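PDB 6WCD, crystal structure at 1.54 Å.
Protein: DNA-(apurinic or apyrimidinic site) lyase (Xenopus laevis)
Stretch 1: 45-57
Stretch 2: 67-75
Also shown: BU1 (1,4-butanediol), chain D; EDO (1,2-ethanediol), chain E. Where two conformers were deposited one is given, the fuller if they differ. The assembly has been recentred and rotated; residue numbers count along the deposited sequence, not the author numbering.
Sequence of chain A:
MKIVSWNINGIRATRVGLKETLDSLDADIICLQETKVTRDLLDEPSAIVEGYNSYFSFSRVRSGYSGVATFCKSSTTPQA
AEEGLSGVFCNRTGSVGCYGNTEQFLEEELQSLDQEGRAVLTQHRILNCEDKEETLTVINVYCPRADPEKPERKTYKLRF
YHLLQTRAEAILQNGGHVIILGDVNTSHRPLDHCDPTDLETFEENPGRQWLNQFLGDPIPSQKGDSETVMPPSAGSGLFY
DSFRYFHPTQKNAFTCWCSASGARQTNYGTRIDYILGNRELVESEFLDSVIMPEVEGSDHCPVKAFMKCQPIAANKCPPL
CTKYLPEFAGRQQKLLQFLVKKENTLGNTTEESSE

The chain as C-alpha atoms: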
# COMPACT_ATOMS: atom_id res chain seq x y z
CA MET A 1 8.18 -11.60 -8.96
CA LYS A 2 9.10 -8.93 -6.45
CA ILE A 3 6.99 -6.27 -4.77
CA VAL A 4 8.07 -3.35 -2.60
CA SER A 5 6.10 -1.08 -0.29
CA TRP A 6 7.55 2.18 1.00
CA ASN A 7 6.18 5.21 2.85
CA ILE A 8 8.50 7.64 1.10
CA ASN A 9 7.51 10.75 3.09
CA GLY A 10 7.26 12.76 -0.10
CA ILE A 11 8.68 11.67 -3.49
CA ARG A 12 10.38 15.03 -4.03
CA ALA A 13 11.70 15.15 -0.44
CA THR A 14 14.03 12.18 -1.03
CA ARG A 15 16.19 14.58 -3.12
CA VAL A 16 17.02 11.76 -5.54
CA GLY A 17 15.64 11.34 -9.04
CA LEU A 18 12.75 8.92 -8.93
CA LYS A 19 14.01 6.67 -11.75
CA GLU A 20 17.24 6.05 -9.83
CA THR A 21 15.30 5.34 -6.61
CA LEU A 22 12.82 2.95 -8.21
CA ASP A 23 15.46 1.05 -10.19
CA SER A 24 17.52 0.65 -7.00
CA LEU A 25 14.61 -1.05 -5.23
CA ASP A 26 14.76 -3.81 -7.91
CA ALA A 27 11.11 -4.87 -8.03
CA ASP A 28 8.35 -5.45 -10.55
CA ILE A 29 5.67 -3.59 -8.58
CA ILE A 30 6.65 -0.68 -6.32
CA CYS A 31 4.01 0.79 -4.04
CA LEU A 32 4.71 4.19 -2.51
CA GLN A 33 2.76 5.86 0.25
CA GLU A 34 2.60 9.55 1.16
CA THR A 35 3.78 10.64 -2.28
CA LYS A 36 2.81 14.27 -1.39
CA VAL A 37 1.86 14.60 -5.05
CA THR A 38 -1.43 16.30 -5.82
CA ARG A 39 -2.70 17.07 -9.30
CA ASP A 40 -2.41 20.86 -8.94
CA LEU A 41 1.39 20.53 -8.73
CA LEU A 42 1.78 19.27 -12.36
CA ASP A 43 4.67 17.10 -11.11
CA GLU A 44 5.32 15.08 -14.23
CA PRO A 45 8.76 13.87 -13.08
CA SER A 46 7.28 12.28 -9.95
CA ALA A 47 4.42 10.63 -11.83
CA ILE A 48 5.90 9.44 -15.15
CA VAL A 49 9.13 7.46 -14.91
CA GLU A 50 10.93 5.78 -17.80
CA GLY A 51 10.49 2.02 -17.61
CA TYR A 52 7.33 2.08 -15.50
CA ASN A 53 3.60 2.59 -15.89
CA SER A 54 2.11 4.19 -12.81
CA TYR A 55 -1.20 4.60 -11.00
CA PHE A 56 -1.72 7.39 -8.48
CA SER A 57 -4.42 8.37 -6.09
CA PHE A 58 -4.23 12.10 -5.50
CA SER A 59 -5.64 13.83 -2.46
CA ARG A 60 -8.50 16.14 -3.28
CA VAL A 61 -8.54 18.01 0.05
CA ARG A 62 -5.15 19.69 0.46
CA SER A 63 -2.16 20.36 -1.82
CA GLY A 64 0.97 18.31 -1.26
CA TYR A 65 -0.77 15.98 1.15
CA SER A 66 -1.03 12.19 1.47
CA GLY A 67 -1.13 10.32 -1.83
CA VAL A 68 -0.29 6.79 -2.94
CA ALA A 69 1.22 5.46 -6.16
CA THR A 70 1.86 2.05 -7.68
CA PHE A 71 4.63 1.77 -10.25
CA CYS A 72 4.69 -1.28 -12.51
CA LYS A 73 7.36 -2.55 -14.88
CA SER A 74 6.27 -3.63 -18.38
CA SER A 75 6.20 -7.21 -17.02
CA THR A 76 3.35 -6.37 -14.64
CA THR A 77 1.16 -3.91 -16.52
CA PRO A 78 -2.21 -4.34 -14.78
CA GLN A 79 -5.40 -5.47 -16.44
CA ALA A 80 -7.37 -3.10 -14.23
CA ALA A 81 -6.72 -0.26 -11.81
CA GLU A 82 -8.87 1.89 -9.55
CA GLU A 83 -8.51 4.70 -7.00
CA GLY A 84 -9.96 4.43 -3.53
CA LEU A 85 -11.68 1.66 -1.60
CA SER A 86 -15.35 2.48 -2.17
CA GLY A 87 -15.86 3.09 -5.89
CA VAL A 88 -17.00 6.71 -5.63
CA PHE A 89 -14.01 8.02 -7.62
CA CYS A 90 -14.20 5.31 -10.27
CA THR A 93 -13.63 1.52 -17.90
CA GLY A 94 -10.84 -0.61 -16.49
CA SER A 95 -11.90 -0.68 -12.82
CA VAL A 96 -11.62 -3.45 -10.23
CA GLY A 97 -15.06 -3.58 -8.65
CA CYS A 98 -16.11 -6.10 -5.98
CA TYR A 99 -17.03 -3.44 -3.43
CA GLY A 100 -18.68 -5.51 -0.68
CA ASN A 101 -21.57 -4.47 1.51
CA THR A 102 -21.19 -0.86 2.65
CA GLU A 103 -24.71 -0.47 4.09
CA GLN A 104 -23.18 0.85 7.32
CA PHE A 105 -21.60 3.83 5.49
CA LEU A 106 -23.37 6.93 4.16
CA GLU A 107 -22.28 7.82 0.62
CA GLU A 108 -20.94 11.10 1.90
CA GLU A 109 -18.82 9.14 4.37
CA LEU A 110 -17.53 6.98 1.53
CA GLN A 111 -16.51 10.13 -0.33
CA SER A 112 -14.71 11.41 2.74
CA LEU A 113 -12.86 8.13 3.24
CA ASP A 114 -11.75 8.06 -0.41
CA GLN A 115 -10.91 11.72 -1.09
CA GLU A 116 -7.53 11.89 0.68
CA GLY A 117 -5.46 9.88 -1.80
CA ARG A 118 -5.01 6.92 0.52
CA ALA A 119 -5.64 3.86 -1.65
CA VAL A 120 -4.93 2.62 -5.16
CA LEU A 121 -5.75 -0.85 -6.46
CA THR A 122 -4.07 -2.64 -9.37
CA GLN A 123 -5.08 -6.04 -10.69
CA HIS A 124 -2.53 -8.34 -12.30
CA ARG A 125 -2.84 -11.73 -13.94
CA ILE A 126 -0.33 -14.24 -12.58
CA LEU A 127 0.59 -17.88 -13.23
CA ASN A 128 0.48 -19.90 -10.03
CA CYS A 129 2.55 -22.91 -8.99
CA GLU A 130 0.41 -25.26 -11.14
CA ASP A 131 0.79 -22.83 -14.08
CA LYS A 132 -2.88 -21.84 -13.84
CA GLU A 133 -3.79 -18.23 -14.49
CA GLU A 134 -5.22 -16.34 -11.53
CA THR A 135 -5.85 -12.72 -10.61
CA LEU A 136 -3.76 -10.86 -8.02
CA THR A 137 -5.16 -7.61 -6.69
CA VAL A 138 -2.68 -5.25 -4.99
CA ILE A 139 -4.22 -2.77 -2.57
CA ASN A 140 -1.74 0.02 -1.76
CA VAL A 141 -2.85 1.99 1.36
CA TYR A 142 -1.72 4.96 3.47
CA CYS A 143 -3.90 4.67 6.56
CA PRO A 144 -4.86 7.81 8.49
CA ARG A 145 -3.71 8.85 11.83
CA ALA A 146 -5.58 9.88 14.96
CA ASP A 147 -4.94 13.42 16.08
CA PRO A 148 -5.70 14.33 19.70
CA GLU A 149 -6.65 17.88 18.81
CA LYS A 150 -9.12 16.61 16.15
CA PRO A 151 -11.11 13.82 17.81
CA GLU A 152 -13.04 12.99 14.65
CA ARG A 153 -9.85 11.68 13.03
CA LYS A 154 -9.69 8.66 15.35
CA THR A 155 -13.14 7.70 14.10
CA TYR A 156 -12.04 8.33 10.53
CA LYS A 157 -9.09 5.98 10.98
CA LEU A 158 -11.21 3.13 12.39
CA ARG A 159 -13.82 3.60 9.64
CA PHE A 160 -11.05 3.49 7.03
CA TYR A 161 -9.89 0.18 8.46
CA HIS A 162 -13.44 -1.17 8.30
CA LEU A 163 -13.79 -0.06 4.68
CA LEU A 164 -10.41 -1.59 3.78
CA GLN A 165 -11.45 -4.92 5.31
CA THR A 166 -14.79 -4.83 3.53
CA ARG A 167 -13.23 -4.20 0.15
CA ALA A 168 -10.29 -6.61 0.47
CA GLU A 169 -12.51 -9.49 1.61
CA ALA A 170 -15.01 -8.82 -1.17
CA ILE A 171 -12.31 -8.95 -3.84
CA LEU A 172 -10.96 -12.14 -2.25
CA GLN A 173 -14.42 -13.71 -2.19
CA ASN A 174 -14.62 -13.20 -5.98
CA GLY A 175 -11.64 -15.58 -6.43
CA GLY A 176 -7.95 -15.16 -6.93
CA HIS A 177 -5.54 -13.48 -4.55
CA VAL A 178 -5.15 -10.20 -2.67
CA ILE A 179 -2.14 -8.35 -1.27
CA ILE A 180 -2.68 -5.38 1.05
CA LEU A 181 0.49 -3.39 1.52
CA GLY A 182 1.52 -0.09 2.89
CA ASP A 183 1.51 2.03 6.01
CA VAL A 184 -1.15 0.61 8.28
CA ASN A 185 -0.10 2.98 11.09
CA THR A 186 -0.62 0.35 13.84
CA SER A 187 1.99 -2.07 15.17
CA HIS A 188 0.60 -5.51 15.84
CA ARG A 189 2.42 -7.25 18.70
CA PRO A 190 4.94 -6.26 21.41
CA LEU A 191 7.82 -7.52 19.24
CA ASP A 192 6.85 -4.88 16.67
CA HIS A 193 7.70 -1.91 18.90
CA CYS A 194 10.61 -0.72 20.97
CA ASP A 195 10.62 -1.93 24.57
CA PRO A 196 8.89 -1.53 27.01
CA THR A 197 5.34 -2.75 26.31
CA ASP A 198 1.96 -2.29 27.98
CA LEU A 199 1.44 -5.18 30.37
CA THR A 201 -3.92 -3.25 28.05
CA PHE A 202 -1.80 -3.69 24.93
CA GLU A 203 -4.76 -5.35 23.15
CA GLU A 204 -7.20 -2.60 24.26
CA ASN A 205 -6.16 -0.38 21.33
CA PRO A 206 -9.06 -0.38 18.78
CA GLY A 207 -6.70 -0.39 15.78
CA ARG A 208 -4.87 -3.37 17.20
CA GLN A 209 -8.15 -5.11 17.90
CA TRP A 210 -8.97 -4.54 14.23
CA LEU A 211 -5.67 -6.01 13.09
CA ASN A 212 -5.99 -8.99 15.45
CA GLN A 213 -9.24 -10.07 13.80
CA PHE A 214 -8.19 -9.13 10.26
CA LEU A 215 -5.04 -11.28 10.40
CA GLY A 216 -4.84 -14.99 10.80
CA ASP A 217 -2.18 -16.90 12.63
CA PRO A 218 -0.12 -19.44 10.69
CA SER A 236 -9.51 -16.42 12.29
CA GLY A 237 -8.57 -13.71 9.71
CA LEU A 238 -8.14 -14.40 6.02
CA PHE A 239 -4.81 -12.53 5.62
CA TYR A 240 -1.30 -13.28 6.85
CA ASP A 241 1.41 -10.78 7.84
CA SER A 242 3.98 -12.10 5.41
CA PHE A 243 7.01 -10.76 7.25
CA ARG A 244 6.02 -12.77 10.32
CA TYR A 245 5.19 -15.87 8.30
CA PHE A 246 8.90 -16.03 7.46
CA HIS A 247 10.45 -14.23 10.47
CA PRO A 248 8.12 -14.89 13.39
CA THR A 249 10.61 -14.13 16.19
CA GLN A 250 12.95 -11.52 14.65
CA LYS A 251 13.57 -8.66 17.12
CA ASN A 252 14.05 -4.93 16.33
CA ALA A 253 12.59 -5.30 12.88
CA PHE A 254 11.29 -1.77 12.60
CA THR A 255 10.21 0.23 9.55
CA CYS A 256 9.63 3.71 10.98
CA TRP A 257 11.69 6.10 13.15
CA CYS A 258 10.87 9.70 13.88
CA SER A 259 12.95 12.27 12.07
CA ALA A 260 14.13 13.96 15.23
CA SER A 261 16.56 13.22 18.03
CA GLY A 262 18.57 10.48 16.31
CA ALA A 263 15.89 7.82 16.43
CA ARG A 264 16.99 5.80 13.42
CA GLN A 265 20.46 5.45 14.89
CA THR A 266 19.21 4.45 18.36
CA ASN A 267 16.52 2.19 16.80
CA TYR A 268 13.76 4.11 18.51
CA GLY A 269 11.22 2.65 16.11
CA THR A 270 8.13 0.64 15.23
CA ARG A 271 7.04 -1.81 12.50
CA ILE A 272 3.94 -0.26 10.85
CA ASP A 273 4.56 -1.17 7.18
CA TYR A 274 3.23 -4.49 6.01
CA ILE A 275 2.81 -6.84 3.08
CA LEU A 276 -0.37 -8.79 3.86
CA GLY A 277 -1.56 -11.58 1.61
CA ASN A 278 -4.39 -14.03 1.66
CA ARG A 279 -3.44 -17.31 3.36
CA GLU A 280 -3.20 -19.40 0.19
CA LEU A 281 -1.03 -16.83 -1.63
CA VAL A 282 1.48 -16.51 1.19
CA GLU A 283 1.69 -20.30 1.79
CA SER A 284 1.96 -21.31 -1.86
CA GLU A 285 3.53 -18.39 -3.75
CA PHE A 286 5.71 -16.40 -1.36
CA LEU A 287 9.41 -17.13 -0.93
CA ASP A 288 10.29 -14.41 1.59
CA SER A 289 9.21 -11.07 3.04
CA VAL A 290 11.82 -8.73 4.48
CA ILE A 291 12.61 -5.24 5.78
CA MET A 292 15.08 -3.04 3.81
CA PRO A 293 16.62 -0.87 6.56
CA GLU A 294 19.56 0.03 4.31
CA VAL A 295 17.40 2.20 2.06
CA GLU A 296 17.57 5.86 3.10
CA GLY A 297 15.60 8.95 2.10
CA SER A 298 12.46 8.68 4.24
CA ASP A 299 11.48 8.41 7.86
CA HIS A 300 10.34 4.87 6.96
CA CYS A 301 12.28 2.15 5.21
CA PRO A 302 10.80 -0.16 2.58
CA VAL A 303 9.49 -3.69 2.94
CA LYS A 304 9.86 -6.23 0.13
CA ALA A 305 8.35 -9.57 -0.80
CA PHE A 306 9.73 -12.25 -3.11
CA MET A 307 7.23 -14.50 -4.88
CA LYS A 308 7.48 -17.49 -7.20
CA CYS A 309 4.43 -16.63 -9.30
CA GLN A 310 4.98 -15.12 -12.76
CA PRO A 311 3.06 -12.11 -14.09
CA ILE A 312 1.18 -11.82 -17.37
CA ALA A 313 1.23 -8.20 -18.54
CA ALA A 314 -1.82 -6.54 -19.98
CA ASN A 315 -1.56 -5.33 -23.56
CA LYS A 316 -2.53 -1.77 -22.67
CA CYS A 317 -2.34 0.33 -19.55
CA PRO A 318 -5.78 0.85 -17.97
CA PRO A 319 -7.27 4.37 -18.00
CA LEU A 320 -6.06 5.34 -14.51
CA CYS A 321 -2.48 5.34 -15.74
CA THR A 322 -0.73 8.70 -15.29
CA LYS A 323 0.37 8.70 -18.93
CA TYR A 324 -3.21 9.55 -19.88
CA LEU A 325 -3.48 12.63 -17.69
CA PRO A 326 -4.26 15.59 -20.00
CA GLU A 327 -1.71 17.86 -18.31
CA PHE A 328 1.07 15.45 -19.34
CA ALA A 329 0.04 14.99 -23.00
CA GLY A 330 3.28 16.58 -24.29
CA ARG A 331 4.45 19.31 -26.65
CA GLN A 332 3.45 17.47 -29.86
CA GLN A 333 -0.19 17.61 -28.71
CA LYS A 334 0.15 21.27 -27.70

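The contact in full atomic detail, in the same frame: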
# COMPACT_ATOMS: atom_id res chain seq x y z
N PRO A 45 7.62 14.76 -13.39
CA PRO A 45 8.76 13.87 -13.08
C PRO A 45 8.48 12.89 -11.97
O PRO A 45 9.13 11.85 -11.93
CB PRO A 45 9.88 14.85 -12.71
CG PRO A 45 9.54 16.11 -13.48
CD PRO A 45 8.00 16.18 -13.39
N SER A 46 7.60 13.20 -11.03
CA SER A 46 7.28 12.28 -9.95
C SER A 46 6.26 11.26 -10.38
O SER A 46 6.13 10.23 -9.72
CB SER A 46 6.80 13.06 -8.74
OG SER A 46 7.82 13.86 -8.19
N ALA A 47 5.51 11.52 -11.42
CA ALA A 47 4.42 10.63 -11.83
C ALA A 47 4.80 9.72 -12.98
O ALA A 47 4.34 8.57 -13.01
CB ALA A 47 3.20 11.46 -12.22
N ILE A 48 5.58 10.19 -13.94
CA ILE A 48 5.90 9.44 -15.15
C ILE A 48 7.39 9.15 -15.13
O ILE A 48 8.23 10.07 -15.19
CB ILE A 48 5.46 10.21 -16.40
CG1 ILE A 48 3.93 10.27 -16.37
CG2 ILE A 48 5.88 9.45 -17.67
CD1 ILE A 48 3.32 11.06 -17.47
N VAL A 49 7.75 7.87 -15.00
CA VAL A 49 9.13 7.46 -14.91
C VAL A 49 9.42 6.46 -16.03
O VAL A 49 8.68 5.48 -16.19
CB VAL A 49 9.41 6.82 -13.53
CG1 VAL A 49 10.84 6.42 -13.44
CG2 VAL A 49 9.08 7.80 -12.41
N GLU A 50 10.51 6.68 -16.72
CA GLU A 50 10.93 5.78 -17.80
C GLU A 50 11.06 4.35 -17.28
O GLU A 50 11.71 4.11 -16.26
CB GLU A 50 12.27 6.23 -18.37
CG GLU A 50 12.71 5.39 -19.56
CD GLU A 50 14.13 5.72 -19.99
OE1 GLU A 50 14.61 6.83 -19.69
OE2 GLU A 50 14.78 4.85 -20.62
N GLY A 51 10.47 3.40 -18.01
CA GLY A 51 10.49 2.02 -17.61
C GLY A 51 9.34 1.56 -16.73
O GLY A 51 9.28 0.37 -16.36
N TYR A 52 8.43 2.44 -16.35
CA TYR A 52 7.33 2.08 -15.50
C TYR A 52 6.04 2.68 -16.04
O TYR A 52 6.05 3.72 -16.71
CB TYR A 52 7.48 2.60 -14.07
CG TYR A 52 8.73 2.09 -13.38
CD1 TYR A 52 9.93 2.74 -13.58
CD2 TYR A 52 8.71 0.95 -12.59
CE1 TYR A 52 11.12 2.28 -12.97
CE2 TYR A 52 9.92 0.46 -11.99
CZ TYR A 52 11.08 1.15 -12.21
OH TYR A 52 12.24 0.62 -11.63
N ASN A 53 4.93 2.01 -15.73
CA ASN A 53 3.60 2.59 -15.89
C ASN A 53 3.02 2.72 -14.50
O ASN A 53 3.13 1.80 -13.68
CB ASN A 53 2.69 1.79 -16.84
CG ASN A 53 2.58 0.30 -16.55
OD1 ASN A 53 1.55 -0.17 -16.01
ND2 ASN A 53 3.58 -0.46 -16.92
N SER A 54 2.47 3.89 -14.19
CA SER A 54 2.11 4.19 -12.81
C SER A 54 0.68 4.63 -12.65
O SER A 54 0.05 5.14 -13.57
CB SER A 54 3.03 5.25 -12.22
OG SER A 54 2.82 6.53 -12.86
N TYR A 55 0.20 4.45 -11.42
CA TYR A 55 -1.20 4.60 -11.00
C TYR A 55 -1.21 5.31 -9.67
O TYR A 55 -0.75 4.77 -8.67
CB TYR A 55 -1.90 3.23 -10.92
CG TYR A 55 -1.69 2.47 -12.22
CD1 TYR A 55 -2.57 2.63 -13.29
CD2 TYR A 55 -0.52 1.72 -12.42
CE1 TYR A 55 -2.33 2.06 -14.53
CE2 TYR A 55 -0.25 1.17 -13.65
CZ TYR A 55 -1.16 1.34 -14.71
OH TYR A 55 -0.93 0.83 -15.96
N PHE A 56 -1.74 6.52 -9.66
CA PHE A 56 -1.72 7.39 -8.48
C PHE A 56 -3.13 7.56 -7.96
O PHE A 56 -4.09 7.64 -8.76
CB PHE A 56 -1.17 8.79 -8.78
CG PHE A 56 0.32 8.90 -8.77
CD1 PHE A 56 1.12 8.22 -9.62
CD2 PHE A 56 0.92 9.76 -7.87
CE1 PHE A 56 2.51 8.34 -9.59
CE2 PHE A 56 2.27 9.90 -7.82
CZ PHE A 56 3.09 9.21 -8.71
N SER A 57 -3.25 7.74 -6.67
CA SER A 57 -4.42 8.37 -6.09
C SER A 57 -3.96 9.68 -5.48
O SER A 57 -3.05 9.70 -4.67
CB SER A 57 -5.08 7.48 -5.04
OG SER A 57 -6.28 8.13 -4.54
N GLY A 67 -1.41 10.85 -0.52
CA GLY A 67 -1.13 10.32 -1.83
C GLY A 67 -0.47 8.97 -1.83
O GLY A 67 0.42 8.67 -1.02
N VAL A 68 -0.89 8.11 -2.75
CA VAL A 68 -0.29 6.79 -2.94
C VAL A 68 -0.10 6.58 -4.43
O VAL A 68 -0.77 7.18 -5.28
CB VAL A 68 -1.13 5.64 -2.37
CG1 VAL A 68 -1.21 5.74 -0.85
CG2 VAL A 68 -2.50 5.58 -2.99
N ALA A 69 0.90 5.74 -4.77
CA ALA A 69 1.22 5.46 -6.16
C ALA A 69 1.73 4.05 -6.26
O ALA A 69 2.51 3.59 -5.45
CB ALA A 69 2.27 6.41 -6.73
N THR A 70 1.32 3.35 -7.33
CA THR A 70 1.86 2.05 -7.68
C THR A 70 2.53 2.14 -9.03
O THR A 70 1.91 2.59 -10.02
CB THR A 70 0.75 1.01 -7.68
OG1 THR A 70 0.27 0.89 -6.35
CG2 THR A 70 1.23 -0.34 -8.17
N PHE A 71 3.80 1.77 -9.06
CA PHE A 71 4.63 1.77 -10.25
C PHE A 71 4.84 0.33 -10.68
O PHE A 71 5.28 -0.50 -9.90
CB PHE A 71 5.99 2.43 -9.98
CG PHE A 71 5.94 3.90 -9.83
CD1 PHE A 71 5.65 4.47 -8.61
CD2 PHE A 71 6.22 4.68 -10.90
CE1 PHE A 71 5.61 5.94 -8.51
CE2 PHE A 71 6.18 6.05 -10.83
CZ PHE A 71 5.88 6.65 -9.64
N CYS A 72 4.57 0.06 -11.95
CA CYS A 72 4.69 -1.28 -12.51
C CYS A 72 5.70 -1.30 -13.65
O CYS A 72 5.70 -0.42 -14.50
CB CYS A 72 3.33 -1.73 -13.06
SG CYS A 72 2.06 -1.77 -11.85
N LYS A 73 6.58 -2.32 -13.69
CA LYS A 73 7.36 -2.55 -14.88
C LYS A 73 6.47 -3.08 -16.01
O LYS A 73 5.32 -3.45 -15.80
CB LYS A 73 8.50 -3.52 -14.57
CG LYS A 73 9.53 -2.95 -13.62
CD LYS A 73 10.79 -3.80 -13.49
CE LYS A 73 11.87 -3.02 -12.74
NZ LYS A 73 13.01 -3.92 -12.34
N SER A 74 7.02 -3.10 -17.22
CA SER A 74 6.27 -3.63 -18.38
C SER A 74 5.79 -5.04 -18.14
O SER A 74 4.72 -5.42 -18.64
CB SER A 74 7.16 -3.57 -19.64
OG SER A 74 8.30 -4.40 -19.52
N SER A 75 6.54 -5.82 -17.35
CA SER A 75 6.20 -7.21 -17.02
C SER A 75 4.90 -7.34 -16.23
O SER A 75 4.26 -8.42 -16.28
CB SER A 75 7.32 -7.81 -16.14
OG SER A 75 7.45 -7.12 -14.91
C1 BU1 D . 9.49 -10.79 -15.57
C2 BU1 D . 9.07 -10.12 -14.25
C3 BU1 D . 9.46 -10.94 -13.03
C4 BU1 D . 8.34 -11.91 -12.70
O5 BU1 D . 8.44 -11.55 -16.11
O6 BU1 D . 8.72 -12.97 -11.85
C1 EDO E . 14.95 1.42 -18.30
O1 EDO E . 15.84 2.52 -18.48
C2 EDO E . 13.78 1.55 -19.27
O2 EDO E . 13.13 0.28 -19.42
O HOH W 1 9.67 -1.93 -17.74

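How do the two backbones satisfy each other? The two strands run antiparallel, their axes approaching to 4.6 Å, and six hydrogen bonds join three residue pairs. Asn 53 N donates to Cys 72 O and Cys 72 N returns to Asn 53 O, both at 2.8 Å. Tyr 55 N reaches Thr 70 O at 2.9 Å, and Thr 70 N reaches Tyr 55 O at 2.8 Å. At the last pair, Ser 57 N to Val 68 O is 2.9 Å, while Val 68 N to Ser 57 O stretches to 3.3 Å.

What meets on the face carrying Ser 54, Phe 56, Ala 69 and Phe 71? These belong to the non-hydrogen-bonded pairs, where the CA atoms of facing residues lie nearer than at the bonded pairs and side chains can pack tightly. Ala 69 CB sits squarely over the Phe 56 ring, 3.4 Å from its centroid, and Ser 54 CB lies over a face of the Phe 71 ring. Val 49 adds an apolar contact, CG2 to Phe 71 CE2 at 3.7 Å.

Which polar groups here find partners? Ser 54 OG donates to Ala 47 O at 2.5 Å, tying the strand to the preceding helix. Ser 46 O is less fortunate: buried 3.6 Å from Phe 71 CZ, it has no partner in the model.

How are the side chains on the other face satisfied? Tyr 55 OH donates to Asn 53 OD1 at 2.7 Å, a bond within one strand, since alternate residues share a face. Asn 53 ND2 lies 3.2 Å from Cys 72 O, but the angle is too poor for a hydrogen bond; its partner lies elsewhere in the structure.

What links the stretches beyond the strands? Water 1 donates to Gly 51 O at 2.7 Å and accepts from Ser 74 N at 2.9 Å, bridging two backbones that no longer pair directly.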